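DNA polymerase III beta subunit (Streptococcus pyogenes, PDB 2AVT) probably forms a ring-shaped dimer that encircles and slides along DNA, holding the replicative polymerase on its template as a processivity factor. Local coordinates at residues Lys347-Ser352 / Pro356-Pro361; Ser182-Gln187 / Leu334-Lys339; Thr295-Ser300 / Val318-Ser323; Ile146-Phe151 / Glu364-Ile369. All blocks are in the same frame, centred on the assembly; numbering follows the deposited sequence.

Contact 1. Residues Lys347-Ser352 / Pro356-Pro361; sequences KIHFLS and PFTLTP
F357 and F350 sit side by side where two antiparallel strands come together, and the course of F357 shows how a hairpin builds its buried face. Its CB lies 3.4 Å from F350 CD2 and just as near the carbonyl oxygen of H349. CG stands between the backbone N and the carbonyl carbon (chi1 59°), which sets the ring alongside F350, with F350 CE2 over one of its faces and 3.8 Å from F357 CG. Farther out, CD2 of F357 meets I348 CG2 at 3.8 Å. The two ring planes are near parallel at 25°, yet slid so far that they barely overlap. On the same face I348 CG2 presses on L359 CD1 at 3.2 Å, tighter than ordinary contact. The opposite face carries K347, H349, T358 and T360, and there T358 OG1 approaches H349 CB to 3.3 Å. Two hydrogen-bonded pairs, K347 with T360 and H349 with T358, close this β-hairpin; H349 N to T358 O measures 2.9 Å. Strand 345-350 continues the sheet to strand 262-267 and strand 357-361 to strand 367-372, while strand 325-329 of the other sheet packs against F350 and F357.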
loop_
_atom_site.group_PDB
_atom_site.type_symbol
_atom_site.label_atom_id
_atom_site.label_comp_id
_atom_site.label_asym_id
_atom_site.label_seq_id
_atom_site.Cartn_x
_atom_site.Cartn_y
_atom_site.Cartn_z
ATOM N N LYS A 347 2.592 30.868 13.759
ATOM C CA LYS A 347 2.238 32.280 13.743
ATOM C C LYS A 347 1.833 32.685 12.331
ATOM O O LYS A 347 2.627 32.573 11.401
ATOM C CB LYS A 347 3.437 33.118 14.189
ATOM C CG LYS A 347 3.240 33.875 15.483
ATOM C CD LYS A 347 4.484 34.703 15.806
ATOM C CE LYS A 347 4.279 35.575 17.030
ATOM N NZ LYS A 347 5.516 36.342 17.364
ATOM N N ILE A 348 0.603 33.158 12.166
ATOM C CA ILE A 348 0.147 33.558 10.844
ATOM C C ILE A 348 -0.039 35.067 10.748
ATOM O O ILE A 348 -0.698 35.678 11.591
ATOM C CB ILE A 348 -1.182 32.853 10.475
ATOM C CG1 ILE A 348 -1.040 31.340 10.680
ATOM C CG2 ILE A 348 -1.541 33.148 9.025
ATOM C CD1 ILE A 348 -2.229 30.529 10.179
ATOM N N HIS A 349 0.548 35.659 9.712
ATOM C CA HIS A 349 0.469 37.098 9.482
ATOM C C HIS A 349 -0.292 37.423 8.207
ATOM O O HIS A 349 0.111 37.012 7.115
ATOM C CB HIS A 349 1.874 37.695 9.379
ATOM C CG HIS A 349 2.632 37.682 10.670
ATOM N ND1 HIS A 349 3.952 38.068 10.761
ATOM C CD2 HIS A 349 2.249 37.350 11.926
ATOM C CE1 HIS A 349 4.351 37.971 12.016
ATOM N NE2 HIS A 349 3.337 37.539 12.744
ATOM N N PHE A 350 -1.380 38.177 8.345
ATOM C CA PHE A 350 -2.201 38.559 7.194
ATOM C C PHE A 350 -2.151 40.053 6.879
ATOM O O PHE A 350 -1.974 40.888 7.767
ATOM C CB PHE A 350 -3.685 38.240 7.419
ATOM C CG PHE A 350 -3.980 36.819 7.803
ATOM C CD1 PHE A 350 -3.927 36.413 9.129
ATOM C CD2 PHE A 350 -4.398 35.905 6.843
ATOM C CE1 PHE A 350 -4.292 35.127 9.493
ATOM C CE2 PHE A 350 -4.764 34.618 7.202
ATOM C CZ PHE A 350 -4.713 34.231 8.528
ATOM N N LEU A 351 -2.329 40.368 5.600
ATOM C CA LEU A 351 -2.404 41.743 5.135
ATOM C C LEU A 351 -3.860 41.924 4.713
ATOM O O LEU A 351 -4.756 41.920 5.562
ATOM C CB LEU A 351 -1.482 41.991 3.941
ATOM C CG LEU A 351 -0.075 42.462 4.314
ATOM C CD1 LEU A 351 0.685 42.888 3.065
ATOM C CD2 LEU A 351 -0.190 43.635 5.281
ATOM N N SER A 352 -4.098 42.054 3.409
ATOM C CA SER A 352 -5.457 42.236 2.891
ATOM C C SER A 352 -6.031 40.917 2.377
ATOM O O SER A 352 -5.306 39.941 2.182
ATOM C CB SER A 352 -5.462 43.256 1.748
ATOM O OG SER A 352 -5.204 42.627 0.500
ATOM N N PRO A 356 -0.900 37.800 -0.109
ATOM C CA PRO A 356 -0.352 36.563 0.449
ATOM C C PRO A 356 -0.144 36.682 1.954
ATOM O O PRO A 356 0.362 37.698 2.434
ATOM C CB PRO A 356 0.963 36.409 -0.303
ATOM C CG PRO A 356 0.643 37.002 -1.639
ATOM C CD PRO A 356 -0.114 38.251 -1.268
ATOM N N PHE A 357 -0.554 35.657 2.695
ATOM C CA PHE A 357 -0.375 35.643 4.141
ATOM C C PHE A 357 0.762 34.684 4.480
ATOM O O PHE A 357 0.883 33.617 3.879
ATOM C CB PHE A 357 -1.676 35.240 4.852
ATOM C CG PHE A 357 -2.208 33.885 4.467
ATOM C CD1 PHE A 357 -2.992 33.730 3.335
ATOM C CD2 PHE A 357 -1.966 32.778 5.264
ATOM C CE1 PHE A 357 -3.530 32.496 3.010
ATOM C CE2 PHE A 357 -2.502 31.542 4.945
ATOM C CZ PHE A 357 -3.284 31.401 3.818
ATOM N N THR A 358 1.603 35.080 5.434
ATOM C CA THR A 358 2.759 34.278 5.822
ATOM C C THR A 358 2.568 33.438 7.071
ATOM O O THR A 358 1.768 33.763 7.954
ATOM C CB THR A 358 3.997 35.160 6.068
ATOM O OG1 THR A 358 3.749 36.013 7.191
ATOM C CG2 THR A 358 4.305 36.006 4.842
ATOM N N LEU A 359 3.337 32.358 7.142
ATOM C CA LEU A 359 3.288 31.447 8.269
ATOM C C LEU A 359 4.726 31.199 8.730
ATOM O O LEU A 359 5.628 31.031 7.913
ATOM C CB LEU A 359 2.649 30.112 7.853
ATOM C CG LEU A 359 1.410 30.084 6.944
ATOM C CD1 LEU A 359 0.330 30.960 7.528
ATOM C CD2 LEU A 359 1.770 30.562 5.545
ATOM N N THR A 360 4.937 31.196 10.040
ATOM C CA THR A 360 6.264 30.943 10.593
ATOM C C THR A 360 6.078 30.133 11.859
ATOM O O THR A 360 5.079 30.285 12.563
ATOM C CB THR A 360 7.032 32.265 10.932
ATOM O OG1 THR A 360 6.310 33.011 11.920
ATOM C CG2 THR A 360 7.203 33.119 9.691
ATOM N N PRO A 361 7.034 29.248 12.158
ATOM C CA PRO A 361 6.969 28.403 13.357
ATOM C C PRO A 361 6.785 29.247 14.614
ATOM O O PRO A 361 7.307 30.355 14.702
ATOM C CB PRO A 361 8.302 27.659 13.323
ATOM C CG PRO A 361 9.218 28.625 12.607
ATOM C CD PRO A 361 8.338 29.122 11.487
#

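Contact 2. Residues Ser182-Gln187 / Leu334-Lys339; sequences SHRMSQ and LIESLK
R184, at the start of strand 184-191, and E336, on helix 331-339, have CA atoms 10.1 Å apart, and no backbone hydrogen bond joins strand to helix here. The gap is spanned by one salt bridge between two long side chains that meet at about a right angle. R184 NH2 donates to E336 OE1 across 2.5 Å, a length so short that its exact value is doubtful, with an angle of 148° at the hydrogen. The oxygen lies at the edge of the guanidinium, near its plane, whereas the carboxylate is turned 83° against that plane. A single nitrogen therefore grips a single oxygen, and NE stays 3.8 Å from E336 OE1, unlike the two-pronged pairing of coplanar groups. R184 reaches the helix because its CG stands between the backbone N and the carbonyl carbon (chi1 63°), from where the chain runs extended to NE; E336 answers with a chain extended beyond CG.

In this family each domain sets its helices against the inner side of a ring of sheets, and the pair spans two such domains: the strand is central, the helix C-terminal. Strand and helix are linked a second time through strand 367-372, which lies beside strand 184-191 in the sheet shared by the two domains: S337 OG on the helix bonds to Q370 OE1. NH1 of R184 forms a salt bridge with D181 OD2, which probably limits the rotation of the guanidinium, while NH2, besides E336, makes a weak bond to F151 O.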
loop_
_atom_site.group_PDB
_atom_site.type_symbol
_atom_site.label_atom_id
_atom_site.label_comp_id
_atom_site.label_asym_id
_atom_site.label_seq_id
_atom_site.Cartn_x
_atom_site.Cartn_y
_atom_site.Cartn_z
ATOM N N SER A 182 4.094 29.252 -7.567
ATOM C CA SER A 182 3.434 30.506 -7.942
ATOM C C SER A 182 1.992 30.509 -7.461
ATOM O O SER A 182 1.093 31.068 -8.090
ATOM C CB SER A 182 3.471 30.714 -9.450
ATOM O OG SER A 182 2.706 29.731 -10.126
ATOM N N HIS A 183 1.793 29.849 -6.331
ATOM C CA HIS A 183 0.501 29.760 -5.670
ATOM C C HIS A 183 0.831 29.861 -4.182
ATOM O O HIS A 183 0.155 30.551 -3.417
ATOM C CB HIS A 183 -0.168 28.418 -5.970
ATOM C CG HIS A 183 -0.699 28.302 -7.368
ATOM N ND1 HIS A 183 -1.708 29.110 -7.845
ATOM C CD2 HIS A 183 -0.356 27.482 -8.389
ATOM C CE1 HIS A 183 -1.961 28.794 -9.103
ATOM N NE2 HIS A 183 -1.157 27.812 -9.460
ATOM N N ARG A 184 1.902 29.164 -3.810
ATOM C CA ARG A 184 2.414 29.102 -2.452
ATOM C C ARG A 184 3.936 28.988 -2.541
ATOM O O ARG A 184 4.477 28.579 -3.560
ATOM C CB ARG A 184 1.792 27.911 -1.711
ATOM C CG ARG A 184 2.125 26.548 -2.271
ATOM C CD ARG A 184 0.970 25.642 -1.876
ATOM N NE ARG A 184 1.320 24.237 -1.682
ATOM C CZ ARG A 184 2.053 23.520 -2.522
ATOM N NH1 ARG A 184 2.536 24.072 -3.624
ATOM N NH2 ARG A 184 2.276 22.239 -2.264
ATOM N N MET A 185 4.608 29.336 -1.453
ATOM C CA MET A 185 6.061 29.352 -1.414
ATOM C C MET A 185 6.579 29.013 -0.029
ATOM O O MET A 185 5.905 29.272 0.960
ATOM C CB MET A 185 6.528 30.752 -1.821
ATOM C CG MET A 185 8.002 31.018 -1.635
ATOM S SD MET A 185 8.367 32.750 -2.030
ATOM C CE MET A 185 7.907 33.505 -0.521
ATOM N N SER A 186 7.779 28.448 0.018
ATOM C CA SER A 186 8.422 28.069 1.267
ATOM C C SER A 186 9.892 28.461 1.191
ATOM O O SER A 186 10.575 28.162 0.197
ATOM C CB SER A 186 8.306 26.563 1.485
ATOM O OG SER A 186 8.762 26.224 2.779
ATOM N N GLN A 187 10.374 29.130 2.239
ATOM C CA GLN A 187 11.763 29.594 2.297
ATOM C C GLN A 187 12.484 29.337 3.626
ATOM O O GLN A 187 11.930 29.539 4.709
ATOM C CB GLN A 187 11.817 31.090 2.004
ATOM C CG GLN A 187 13.203 31.700 2.128
ATOM C CD GLN A 187 13.153 33.212 2.255
ATOM O OE1 GLN A 187 12.774 33.755 3.301
ATOM N NE2 GLN A 187 13.515 33.897 1.188
ATOM N N LEU A 334 -2.654 25.294 2.943
ATOM C CA LEU A 334 -2.441 25.520 4.363
ATOM C C LEU A 334 -2.128 24.197 5.050
ATOM O O LEU A 334 -1.238 24.119 5.904
ATOM C CB LEU A 334 -3.684 26.150 4.997
ATOM C CG LEU A 334 -3.579 26.441 6.498
ATOM C CD1 LEU A 334 -2.303 27.244 6.784
ATOM C CD2 LEU A 334 -4.804 27.207 6.954
ATOM N N ILE A 335 -2.863 23.155 4.669
ATOM C CA ILE A 335 -2.659 21.830 5.237
ATOM C C ILE A 335 -1.204 21.402 5.066
ATOM O O ILE A 335 -0.554 20.985 6.020
ATOM C CB ILE A 335 -3.598 20.792 4.569
ATOM C CG1 ILE A 335 -5.058 21.162 4.861
ATOM C CG2 ILE A 335 -3.289 19.387 5.091
ATOM C CD1 ILE A 335 -6.078 20.203 4.283
ATOM N N GLU A 336 -0.690 21.522 3.851
ATOM C CA GLU A 336 0.685 21.149 3.573
ATOM C C GLU A 336 1.704 22.039 4.303
ATOM O O GLU A 336 2.759 21.563 4.735
ATOM C CB GLU A 336 0.918 21.163 2.060
ATOM C CG GLU A 336 0.330 19.926 1.374
ATOM C CD GLU A 336 0.322 20.010 -0.138
ATOM O OE1 GLU A 336 1.302 20.517 -0.717
ATOM O OE2 GLU A 336 -0.665 19.545 -0.751
ATOM N N SER A 337 1.390 23.326 4.451
ATOM C CA SER A 337 2.286 24.240 5.157
ATOM C C SER A 337 2.359 23.855 6.630
ATOM O O SER A 337 3.424 23.898 7.242
ATOM C CB SER A 337 1.801 25.687 5.030
ATOM O OG SER A 337 2.082 26.209 3.740
ATOM N N LEU A 338 1.219 23.472 7.195
ATOM C CA LEU A 338 1.164 23.084 8.598
ATOM C C LEU A 338 1.883 21.752 8.838
ATOM O O LEU A 338 2.500 21.542 9.883
ATOM C CB LEU A 338 -0.296 23.003 9.054
ATOM C CG LEU A 338 -1.049 24.345 8.955
ATOM C CD1 LEU A 338 -2.534 24.156 9.239
ATOM C CD2 LEU A 338 -0.434 25.339 9.941
ATOM N N LYS A 339 1.816 20.856 7.861
ATOM C CA LYS A 339 2.468 19.564 7.998
ATOM C C LYS A 339 3.973 19.786 8.101
ATOM O O LYS A 339 4.673 19.051 8.798
ATOM C CB LYS A 339 2.131 18.675 6.792
ATOM C CG LYS A 339 2.605 17.235 6.925
ATOM C CD LYS A 339 2.024 16.351 5.824
ATOM C CE LYS A 339 2.473 14.904 5.980
ATOM N NZ LYS A 339 1.830 14.007 4.969
#

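Contact 3. Residues Thr295-Ser300 / Val318-Ser323; sequences TQNHIS and VSQSGS
The CA atoms of N297 and Q320 are 7.7 Å apart, the first residue at the turn of a tight β-hairpin and the second on strand 319-322, and no backbone hydrogen bond passes between the two segments. The hairpin closes over Q296 and N297: T295 N donates to H298 O at 3.0 Å, and the return bond from H298 N is weak. H298 O also accepts from T295 OG1, 3.1 Å away, which arrives in the carbonyl plane on a lone pair; two donors from T295 thus hold this oxygen.

Across the gap, Q320 does nearly all the touching. With CG between the backbone N and the carbonyl carbon (chi1 66°), its chain extends straight to the hairpin and lays its amide against the backbone of T295 and N297. The amide is probably turned over in the model, so which end meets which atom is doubtful; its nearest modelled atom, NE2, lies 2.9 Å from N297 N.

This side chain bridges the two sheets of the C-terminal domain. The hairpin joins strands 290-295 and 298-305 of the four-stranded sheet, whereas strand 319-322 is, within this chain, one of the two outermost strands of the large sheet that continues into the central domain. V318 and S319 both face V265, a classic β bulge. The N297 amide stands almost perpendicular to that of Q320, their planes 86° apart. From the hairpin's buried side I299 slides past Q320 in the opposite direction, bringing its CD1 alongside the amide, while I317 and I294 pack against the same isoleucine.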
loop_
_atom_site.group_PDB
_atom_site.type_symbol
_atom_site.label_atom_id
_atom_site.label_comp_id
_atom_site.label_asym_id
_atom_site.label_seq_id
_atom_site.Cartn_x
_atom_site.Cartn_y
_atom_site.Cartn_z
ATOM N N THR A 295 -12.274 37.970 13.696
ATOM C CA THR A 295 -12.833 39.121 14.391
ATOM C C THR A 295 -12.375 39.055 15.840
ATOM O O THR A 295 -11.822 38.042 16.271
ATOM C CB THR A 295 -14.374 39.121 14.362
ATOM O OG1 THR A 295 -14.865 37.953 15.034
ATOM C CG2 THR A 295 -14.880 39.136 12.929
ATOM N N GLN A 296 -12.597 40.132 16.589
ATOM C CA GLN A 296 -12.200 40.176 17.992
ATOM C C GLN A 296 -12.643 38.932 18.757
ATOM O O GLN A 296 -13.836 38.708 18.972
ATOM C CB GLN A 296 -12.781 41.418 18.675
ATOM C CG GLN A 296 -12.069 42.717 18.340
ATOM C CD GLN A 296 -12.669 43.913 19.067
ATOM O OE1 GLN A 296 -12.879 43.876 20.283
ATOM N NE2 GLN A 296 -12.939 44.984 18.324
ATOM N N ASN A 297 -11.670 38.123 19.161
ATOM C CA ASN A 297 -11.944 36.907 19.917
ATOM C C ASN A 297 -13.000 36.016 19.261
ATOM O O ASN A 297 -13.965 35.598 19.903
ATOM C CB ASN A 297 -12.389 37.278 21.331
ATOM C CG ASN A 297 -11.633 38.467 21.880
ATOM O OD1 ASN A 297 -10.401 38.517 21.829
ATOM N ND2 ASN A 297 -12.366 39.437 22.412
ATOM N N HIS A 298 -12.808 35.729 17.979
ATOM C CA HIS A 298 -13.736 34.887 17.238
ATOM C C HIS A 298 -13.154 34.564 15.867
ATOM O O HIS A 298 -13.140 35.407 14.967
ATOM C CB HIS A 298 -15.086 35.594 17.079
ATOM C CG HIS A 298 -16.107 34.795 16.331
ATOM N ND1 HIS A 298 -15.864 34.250 15.088
ATOM C CD2 HIS A 298 -17.384 34.464 16.641
ATOM C CE1 HIS A 298 -16.946 33.621 14.665
ATOM N NE2 HIS A 298 -17.883 33.734 15.588
ATOM N N ILE A 299 -12.657 33.341 15.723
ATOM C CA ILE A 299 -12.082 32.885 14.464
ATOM C C ILE A 299 -12.868 31.652 14.019
ATOM O O ILE A 299 -13.077 30.728 14.807
ATOM C CB ILE A 299 -10.600 32.510 14.635
ATOM C CG1 ILE A 299 -9.860 33.648 15.339
ATOM C CG2 ILE A 299 -9.967 32.247 13.277
ATOM C CD1 ILE A 299 -9.997 34.979 14.641
ATOM N N SER A 300 -13.309 31.642 12.765
ATOM C CA SER A 300 -14.083 30.517 12.258
ATOM C C SER A 300 -13.790 30.181 10.799
ATOM O O SER A 300 -13.438 31.052 10.006
ATOM C CB SER A 300 -15.576 30.803 12.428
ATOM O OG SER A 300 -15.953 31.964 11.707
ATOM N N VAL A 318 -4.386 30.599 20.007
ATOM C CA VAL A 318 -3.438 30.831 21.088
ATOM C C VAL A 318 -3.439 32.312 21.457
ATOM O O VAL A 318 -3.476 32.669 22.632
ATOM C CB VAL A 318 -2.016 30.407 20.672
ATOM C CG1 VAL A 318 -1.051 30.602 21.827
ATOM C CG2 VAL A 318 -2.023 28.960 20.230
ATOM N N SER A 319 -3.407 33.170 20.443
ATOM C CA SER A 319 -3.413 34.609 20.663
ATOM C C SER A 319 -3.650 35.321 19.339
ATOM O O SER A 319 -3.344 34.787 18.269
ATOM C CB SER A 319 -2.076 35.068 21.255
ATOM O OG SER A 319 -1.045 35.015 20.284
ATOM N N GLN A 320 -4.199 36.527 19.407
ATOM C CA GLN A 320 -4.460 37.289 18.198
ATOM C C GLN A 320 -4.175 38.765 18.431
ATOM O O GLN A 320 -4.022 39.210 19.570
ATOM C CB GLN A 320 -5.913 37.101 17.753
ATOM C CG GLN A 320 -6.948 37.679 18.705
ATOM C CD GLN A 320 -8.370 37.345 18.290
ATOM O OE1 GLN A 320 -8.800 37.672 17.185
ATOM N NE2 GLN A 320 -9.106 36.688 19.178
ATOM N N SER A 321 -4.091 39.514 17.336
ATOM C CA SER A 321 -3.829 40.942 17.393
ATOM C C SER A 321 -4.012 41.522 15.999
ATOM O O SER A 321 -3.861 40.822 14.996
ATOM C CB SER A 321 -2.401 41.208 17.880
ATOM O OG SER A 321 -1.449 40.694 16.968
ATOM N N GLY A 322 -4.339 42.806 15.940
ATOM C CA GLY A 322 -4.542 43.440 14.654
ATOM C C GLY A 322 -6.018 43.579 14.339
ATOM O O GLY A 322 -6.870 43.303 15.184
ATOM N N SER A 323 -6.315 43.993 13.113
ATOM C CA SER A 323 -7.689 44.197 12.675
ATOM C C SER A 323 -8.405 42.925 12.237
ATOM O O SER A 323 -7.780 41.900 11.944
ATOM C CB SER A 323 -7.715 45.204 11.526
ATOM O OG SER A 323 -6.918 44.749 10.447
#

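Contact 4. Residues Ile146-Phe151 / Glu364-Ile369; sequences IAETAF and EEESFI
E148 lies flat over the ring of F368, its carboxylate only 14° from the ring plane, and reaches E366 with its far end. The contact with F368 runs the whole length of the glutamate. CB of E148 is 3.5 Å from F368 CZ. Next along the chain, CG of E148 makes a CH-pi contact over the face, 4.2 Å from the centroid of the F368 ring. CD of E148 then stands 3.8 Å above the ring plane of F368, near its centre. F368 offers this face because its CG lies anti to the backbone N (chi1 179°), which carries the ring toward helix 139-149.

E366 comes from the opposite direction, its carboxylate turned 67° against that of E148. Their oxygens OE1 of E366 and OE2 of E148 are 2.5 Å apart, a distance at which two charged acids would repel, so one of the two probably holds a proton and donates it. The other oxygen of E148, OE1, is engaged elsewhere, in a salt bridge with R188 NH1. R188, outside both segments, also makes a long, weak ion pair with E366 OE1, and its positive charge would probably ease the meeting of two acids in a largely buried place. The backbone oxygen of E148 is satisfied as well, by S186 OG, whose side chain touches F368 too.

R188 and S186 both lie on strand 184-191, which pairs with strand 367-372. Here the C-terminal part of a central-domain helix packs upon a continuous antiparallel sheet to which central and C-terminal domains both contribute, as at the domain junctions of bacterial polymerase III β subunits.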
loop_
_atom_site.group_PDB
_atom_site.type_symbol
_atom_site.label_atom_id
_atom_site.label_comp_id
_atom_site.label_asym_id
_atom_site.label_seq_id
_atom_site.Cartn_x
_atom_site.Cartn_y
_atom_site.Cartn_z
ATOM N N ILE A 146 14.916 20.079 3.299
ATOM C CA ILE A 146 14.173 19.367 2.269
ATOM C C ILE A 146 12.700 19.174 2.617
ATOM O O ILE A 146 11.822 19.511 1.821
ATOM C CB ILE A 146 14.805 17.989 2.003
ATOM C CG1 ILE A 146 16.207 18.187 1.428
ATOM C CG2 ILE A 146 13.908 17.168 1.063
ATOM C CD1 ILE A 146 17.011 16.934 1.280
ATOM N N ALA A 147 12.430 18.634 3.804
ATOM C CA ALA A 147 11.057 18.404 4.230
ATOM C C ALA A 147 10.270 19.712 4.340
ATOM O O ALA A 147 9.037 19.699 4.347
ATOM C CB ALA A 147 11.040 17.678 5.565
ATOM N N GLU A 148 10.981 20.836 4.427
ATOM C CA GLU A 148 10.328 22.140 4.550
ATOM C C GLU A 148 10.095 22.864 3.226
ATOM O O GLU A 148 9.229 23.732 3.148
ATOM C CB GLU A 148 11.137 23.069 5.479
ATOM C CG GLU A 148 11.307 22.554 6.902
ATOM C CD GLU A 148 12.059 23.520 7.817
ATOM O OE1 GLU A 148 13.011 24.183 7.358
ATOM O OE2 GLU A 148 11.700 23.596 9.009
ATOM N N THR A 149 10.845 22.512 2.185
ATOM C CA THR A 149 10.699 23.208 0.910
ATOM C C THR A 149 10.317 22.373 -0.318
ATOM O O THR A 149 9.681 22.886 -1.240
ATOM C CB THR A 149 11.989 23.959 0.563
ATOM O OG1 THR A 149 13.050 23.014 0.409
ATOM C CG2 THR A 149 12.362 24.940 1.675
ATOM N N ALA A 150 10.696 21.102 -0.336
ATOM C CA ALA A 150 10.410 20.231 -1.479
ATOM C C ALA A 150 8.963 20.244 -1.975
ATOM O O ALA A 150 8.712 20.433 -3.163
ATOM C CB ALA A 150 10.834 18.802 -1.160
ATOM N N PHE A 151 8.020 20.051 -1.061
ATOM C CA PHE A 151 6.595 20.014 -1.396
ATOM C C PHE A 151 6.029 21.261 -2.080
ATOM O O PHE A 151 5.020 21.179 -2.784
ATOM C CB PHE A 151 5.783 19.734 -0.128
ATOM C CG PHE A 151 5.753 20.888 0.839
ATOM C CD1 PHE A 151 4.780 21.876 0.734
ATOM C CD2 PHE A 151 6.713 21.001 1.836
ATOM C CE1 PHE A 151 4.762 22.953 1.601
ATOM C CE2 PHE A 151 6.701 22.081 2.710
ATOM C CZ PHE A 151 5.725 23.056 2.591
ATOM N N GLU A 364 9.923 29.900 17.014
ATOM C CA GLU A 364 10.972 30.686 16.374
ATOM C C GLU A 364 12.389 30.166 16.601
ATOM O O GLU A 364 13.237 30.865 17.149
ATOM C CB GLU A 364 10.876 32.151 16.814
ATOM C CG GLU A 364 10.620 32.342 18.293
ATOM C CD GLU A 364 10.138 33.737 18.611
ATOM O OE1 GLU A 364 10.950 34.679 18.537
ATOM O OE2 GLU A 364 8.940 33.894 18.930
ATOM N N GLU A 365 12.640 28.932 16.179
ATOM C CA GLU A 365 13.963 28.337 16.314
ATOM C C GLU A 365 14.612 28.286 14.939
ATOM O O GLU A 365 15.814 28.042 14.804
ATOM C CB GLU A 365 13.867 26.927 16.883
ATOM C CG GLU A 365 13.319 26.872 18.285
ATOM C CD GLU A 365 13.474 25.505 18.905
ATOM O OE1 GLU A 365 12.915 24.532 18.354
ATOM O OE2 GLU A 365 14.162 25.406 19.942
ATOM N N GLU A 366 13.800 28.522 13.919
ATOM C CA GLU A 366 14.275 28.512 12.548
ATOM C C GLU A 366 13.774 29.746 11.816
ATOM O O GLU A 366 12.747 30.312 12.178
ATOM C CB GLU A 366 13.753 27.279 11.810
ATOM C CG GLU A 366 14.185 25.933 12.377
ATOM C CD GLU A 366 13.608 24.772 11.581
ATOM O OE1 GLU A 366 12.914 25.036 10.577
ATOM O OE2 GLU A 366 13.847 23.603 11.951
ATOM N N SER A 367 14.518 30.167 10.800
ATOM C CA SER A 367 14.108 31.289 9.972
ATOM C C SER A 367 13.377 30.593 8.823
ATOM O O SER A 367 13.882 30.493 7.706
ATOM C CB SER A 367 15.320 32.048 9.438
ATOM O OG SER A 367 14.919 33.027 8.493
ATOM N N PHE A 368 12.193 30.083 9.133
ATOM C CA PHE A 368 11.374 29.358 8.174
ATOM C C PHE A 368 10.098 30.144 7.897
ATOM O O PHE A 368 9.239 30.282 8.759
ATOM C CB PHE A 368 11.055 27.972 8.752
ATOM C CG PHE A 368 10.192 27.112 7.873
ATOM C CD1 PHE A 368 10.295 27.168 6.493
ATOM C CD2 PHE A 368 9.315 26.197 8.439
ATOM C CE1 PHE A 368 9.537 26.323 5.690
ATOM C CE2 PHE A 368 8.555 25.351 7.645
ATOM C CZ PHE A 368 8.667 25.414 6.266
ATOM N N ILE A 369 9.994 30.660 6.682
ATOM C CA ILE A 369 8.837 31.439 6.277
ATOM C C ILE A 369 8.128 30.799 5.088
ATOM O O ILE A 369 8.773 30.397 4.119
ATOM C CB ILE A 369 9.251 32.855 5.856
ATOM C CG1 ILE A 369 9.829 33.613 7.058
ATOM C CG2 ILE A 369 8.051 33.581 5.261
ATOM C CD1 ILE A 369 10.470 34.946 6.692
#

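Overall arrangement
Contacts 1 and 4 are buried, contacts 2 and 3 lie at the surface, and all four reach the nine-stranded sheet shared by the central and C-terminal domains. Contact 1 is its regular form, backbone bonds with apolar side chains inside one domain; contact 3, also within that domain, rests mainly on one polar side chain reaching from one sheet to the other. Contacts 2 and 4 cross the domain boundary and use charge: an arginine-glutamate pair near solvent, and two acids with an arginine where burial is deeper. They adjoin through neighbouring strands 184-191 and 367-372, with centres about 10 Å apart, and P361 of contact 1 packs on F368 of contact 4.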